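PDB 4X4K: laccase from Botrytis aclada, which probably oxidises hydroquinones and other phenolic substrates at the expense of molecular oxygen, which it reduces to water, and serves in lignin breakdown and detoxification. Local coordinates for residues A[175-180]-A[207-212]. Residues are numbered along the deposited sequence; the frame is centred on the assembly and turned at random.
With NAG (2-acetamido-2-deoxy-beta-D-glucopyranose), chain B; NAG (2-acetamido-2-deoxy-beta-D-glucopyranose), chain C; BMA (beta-D-mannopyranose), chain D.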
loop_
_atom_site.group_PDB
_atom_site.type_symbol
_atom_site.label_atom_id
_atom_site.label_comp_id
_atom_site.label_asym_id
_atom_site.label_seq_id
_atom_site.Cartn_x
_atom_site.Cartn_y
_atom_site.Cartn_z
ATOM N N TYR A 175 5.319 -1.236 9.152
ATOM C CA TYR A 175 4.134 -0.381 8.918
ATOM C C TYR A 175 2.925 -0.796 9.745
ATOM O O TYR A 175 2.039 0.028 10.003
ATOM C CB TYR A 175 3.793 -0.185 7.433
ATOM C CG TYR A 175 2.880 -1.190 6.778
ATOM C CD1 TYR A 175 1.515 -1.087 6.923
ATOM C CD2 TYR A 175 3.388 -2.216 5.951
ATOM C CE1 TYR A 175 0.664 -1.972 6.315
ATOM C CE2 TYR A 175 2.533 -3.123 5.319
ATOM C CZ TYR A 175 1.162 -2.992 5.519
ATOM O OH TYR A 175 0.250 -3.857 4.945
ATOM N N GLY A 176 2.911 -2.061 10.177
ATOM C CA GLY A 176 1.859 -2.575 11.057
ATOM C C GLY A 176 1.871 -2.008 12.457
ATOM O O GLY A 176 0.874 -2.080 13.156
ATOM N N ASP A 177 3.000 -1.422 12.857
ATOM C CA ASP A 177 3.111 -0.734 14.143
ATOM C C ASP A 177 2.976 0.783 14.006
ATOM O O ASP A 177 3.378 1.539 14.890
ATOM C CB ASP A 177 4.415 -1.110 14.828
ATOM C CG ASP A 177 4.353 -2.493 15.466
ATOM O OD1 ASP A 177 3.230 -3.021 15.613
ATOM O OD2 ASP A 177 5.412 -3.050 15.825
ATOM N N GLY A 178 2.416 1.216 12.888
ATOM C CA GLY A 178 2.129 2.618 12.667
ATOM C C GLY A 178 3.060 3.375 11.750
ATOM O O GLY A 178 2.872 4.577 11.544
ATOM N N LEU A 179 4.054 2.685 11.187
ATOM C CA LEU A 179 5.088 3.349 10.383
ATOM C C LEU A 179 4.642 3.646 8.933
ATOM O O LEU A 179 5.174 3.066 7.982
ATOM C CB LEU A 179 6.380 2.517 10.411
ATOM C CG LEU A 179 7.679 3.223 10.046
ATOM C CD1 LEU A 179 7.814 4.524 10.812
ATOM C CD2 LEU A 179 8.920 2.376 10.298
ATOM N N PHE A 180 3.678 4.563 8.787
ATOM C CA PHE A 180 3.152 5.007 7.478
ATOM C C PHE A 180 2.641 6.414 7.652
ATOM O O PHE A 180 2.398 6.825 8.765
ATOM C CB PHE A 180 1.989 4.122 6.988
ATOM C CG PHE A 180 0.782 4.154 7.882
ATOM C CD1 PHE A 180 0.697 3.313 8.992
ATOM C CD2 PHE A 180 -0.262 5.058 7.645
ATOM C CE1 PHE A 180 -0.412 3.364 9.834
ATOM C CE2 PHE A 180 -1.364 5.126 8.494
ATOM C CZ PHE A 180 -1.435 4.267 9.589
ATOM N N HIS A 207 -3.247 -4.326 19.751
ATOM C CA HIS A 207 -2.959 -3.675 21.020
ATOM C C HIS A 207 -1.615 -4.117 21.570
ATOM O O HIS A 207 -1.404 -4.117 22.779
ATOM C CB HIS A 207 -4.078 -3.868 22.027
ATOM C CG HIS A 207 -5.248 -2.975 21.773
ATOM N ND1 HIS A 207 -6.430 -3.071 22.477
ATOM C CD2 HIS A 207 -5.423 -1.977 20.866
ATOM C CE1 HIS A 207 -7.274 -2.151 22.038
ATOM N NE2 HIS A 207 -6.689 -1.473 21.060
ATOM N N GLU A 208 -0.721 -4.474 20.648
ATOM C CA GLU A 208 0.667 -4.769 20.953
ATOM C C GLU A 208 1.404 -4.780 19.607
ATOM O O GLU A 208 0.774 -4.725 18.549
ATOM C CB GLU A 208 0.783 -6.139 21.644
ATOM C CG GLU A 208 0.258 -7.309 20.799
ATOM C CD GLU A 208 -1.265 -7.369 20.747
ATOM O OE1 GLU A 208 -1.889 -7.155 21.801
ATOM O OE2 GLU A 208 -1.855 -7.629 19.669
ATOM N N SER A 209 2.728 -4.874 19.650
ATOM C CA SER A 209 3.560 -4.837 18.452
ATOM C C SER A 209 3.261 -6.007 17.538
ATOM O O SER A 209 3.116 -7.133 17.975
ATOM C CB SER A 209 5.040 -4.846 18.818
ATOM O OG SER A 209 5.880 -4.750 17.662
ATOM N N VAL A 210 3.157 -5.715 16.251
ATOM C CA VAL A 210 3.016 -6.733 15.247
ATOM C C VAL A 210 4.154 -7.768 15.453
ATOM O O VAL A 210 4.007 -8.961 15.173
ATOM C CB VAL A 210 3.071 -6.066 13.852
ATOM C CG1 VAL A 210 4.485 -5.625 13.513
ATOM C CG2 VAL A 210 2.549 -6.998 12.791
ATOM N N PHE A 211 5.277 -7.314 15.976
ATOM C CA PHE A 211 6.440 -8.184 16.120
ATOM C C PHE A 211 6.290 -9.194 17.249
ATOM O O PHE A 211 6.962 -10.225 17.221
ATOM C CB PHE A 211 7.733 -7.367 16.260
ATOM C CG PHE A 211 8.083 -6.610 15.011
ATOM C CD1 PHE A 211 8.676 -7.266 13.927
ATOM C CD2 PHE A 211 7.799 -5.233 14.898
ATOM C CE1 PHE A 211 9.002 -6.551 12.765
ATOM C CE2 PHE A 211 8.112 -4.527 13.745
ATOM C CZ PHE A 211 8.717 -5.186 12.678
ATOM N N GLU A 212 5.402 -8.897 18.213
ATOM C CA GLU A 212 5.055 -9.834 19.298
ATOM C C GLU A 212 4.282 -11.023 18.740
ATOM O O GLU A 212 4.446 -12.145 19.194
ATOM C CB GLU A 212 4.225 -9.136 20.378
ATOM C CG GLU A 212 4.533 -9.559 21.812
ATOM C CD GLU A 212 4.365 -8.414 22.818
ATOM O OE1 GLU A 212 4.888 -7.304 22.544
ATOM O OE2 GLU A 212 3.721 -8.617 23.879
HETATM C C1 NAG B . 10.773 -8.960 18.650
HETATM C C2 NAG B . 9.708 -9.121 19.736
HETATM C C3 NAG B . 9.937 -10.393 20.520
HETATM C C4 NAG B . 10.095 -11.581 19.567
HETATM C C5 NAG B . 11.196 -11.273 18.542
HETATM C C6 NAG B . 11.437 -12.396 17.552
HETATM C C7 NAG B . 8.825 -7.113 20.774
HETATM C C8 NAG B . 9.000 -6.094 21.872
HETATM N N2 NAG B . 9.742 -8.059 20.715
HETATM O O3 NAG B . 8.812 -10.561 21.348
HETATM O O4 NAG B . 10.348 -12.759 20.295
HETATM O O5 NAG B . 10.798 -10.111 17.827
HETATM O O6 NAG B . 10.228 -12.596 16.873
HETATM O O7 NAG B . 7.881 -7.062 19.994
HETATM C C1 NAG C . 12.499 -5.382 15.134
HETATM C C2 NAG C . 13.002 -6.806 15.251
HETATM C C3 NAG C . 11.996 -7.679 15.992
HETATM C C4 NAG C . 11.729 -7.145 17.392
HETATM C C5 NAG C . 11.478 -5.626 17.315
HETATM C C6 NAG C . 11.522 -4.939 18.673
HETATM C C7 NAG C . 14.452 -7.192 13.365
HETATM C C8 NAG C . 14.602 -7.882 12.043
HETATM N N2 NAG C . 13.289 -7.384 13.951
HETATM O O3 NAG C . 12.434 -9.020 16.058
HETATM O O4 NAG C . 10.543 -7.772 17.878
HETATM O O5 NAG C . 12.353 -4.908 16.457
HETATM O O6 NAG C . 10.445 -4.032 18.613
HETATM O O7 NAG C . 15.348 -6.490 13.880
HETATM C C1 BMA D . 9.155 -13.564 20.305
HETATM C C2 BMA D . 9.587 -15.000 20.608
HETATM C C3 BMA D . 8.383 -15.934 20.799
HETATM C C4 BMA D . 7.271 -15.344 21.677
HETATM C C5 BMA D . 6.951 -13.889 21.250
HETATM C C6 BMA D . 5.786 -13.225 22.017
HETATM O O2 BMA D . 10.442 -14.998 21.754
HETATM O O3 BMA D . 8.780 -17.241 21.252
HETATM O O4 BMA D . 6.123 -16.188 21.497
HETATM O O5 BMA D . 8.149 -13.077 21.218
HETATM O O6 BMA D . 5.981 -12.967 23.416
HETATM O O HOH W 1 0.745 -3.607 16.002
#
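Gly176, in a short 3-10 segment, faces Val210 across the contact, their CA atoms 6.0 Å apart. Here the backbone itself meets the side chain, Gly176 C lying 4.5 Å from Val210 CB. Asp177 then carries the polar part of the contact. Its CG stands anti to its own carbonyl carbon (chi1 -77°), which turns the carboxylate toward the first turn of helix 210-217. Asp177 OD1 accepts from Val210 N at 2.8 Å through its syn lone pair, and the N-H...O angle of 175° makes this bond almost straight. Asp177 OD2 takes the hydroxyl of Ser209, Ser209 OG to Asp177 OD2 2.5 Å, again on the syn side but 21° out of the carboxylate plane. Held through both oxygens, the carboxylate has little freedom to rotate. A water lies between Asp177 OD1, 2.6 Å away, and Glu208 O and can bridge them, and Asp177 OD1 also forms a salt bridge with Arg86; this surplus of donors would favour the charged form. Val210 CG1 lies 3.6 Å from Asp177 OD1, while Phe211 presents its ring edge, Phe211 CD2 3.4 Å from Asp177 OD2, the ring standing steeply to the carboxylate. C1 of the N-acetylglucosamine of chain C lies over the centre of one ring face, and Val210 CG1 over the opposite face, offset toward the rim. Ser209 is the N-cap residue of helix 210-217, and Asp177 adds a carboxylate from a distant loop to that helix start, joining the first and second cupredoxin-like domains of the multicopper oxidase fold.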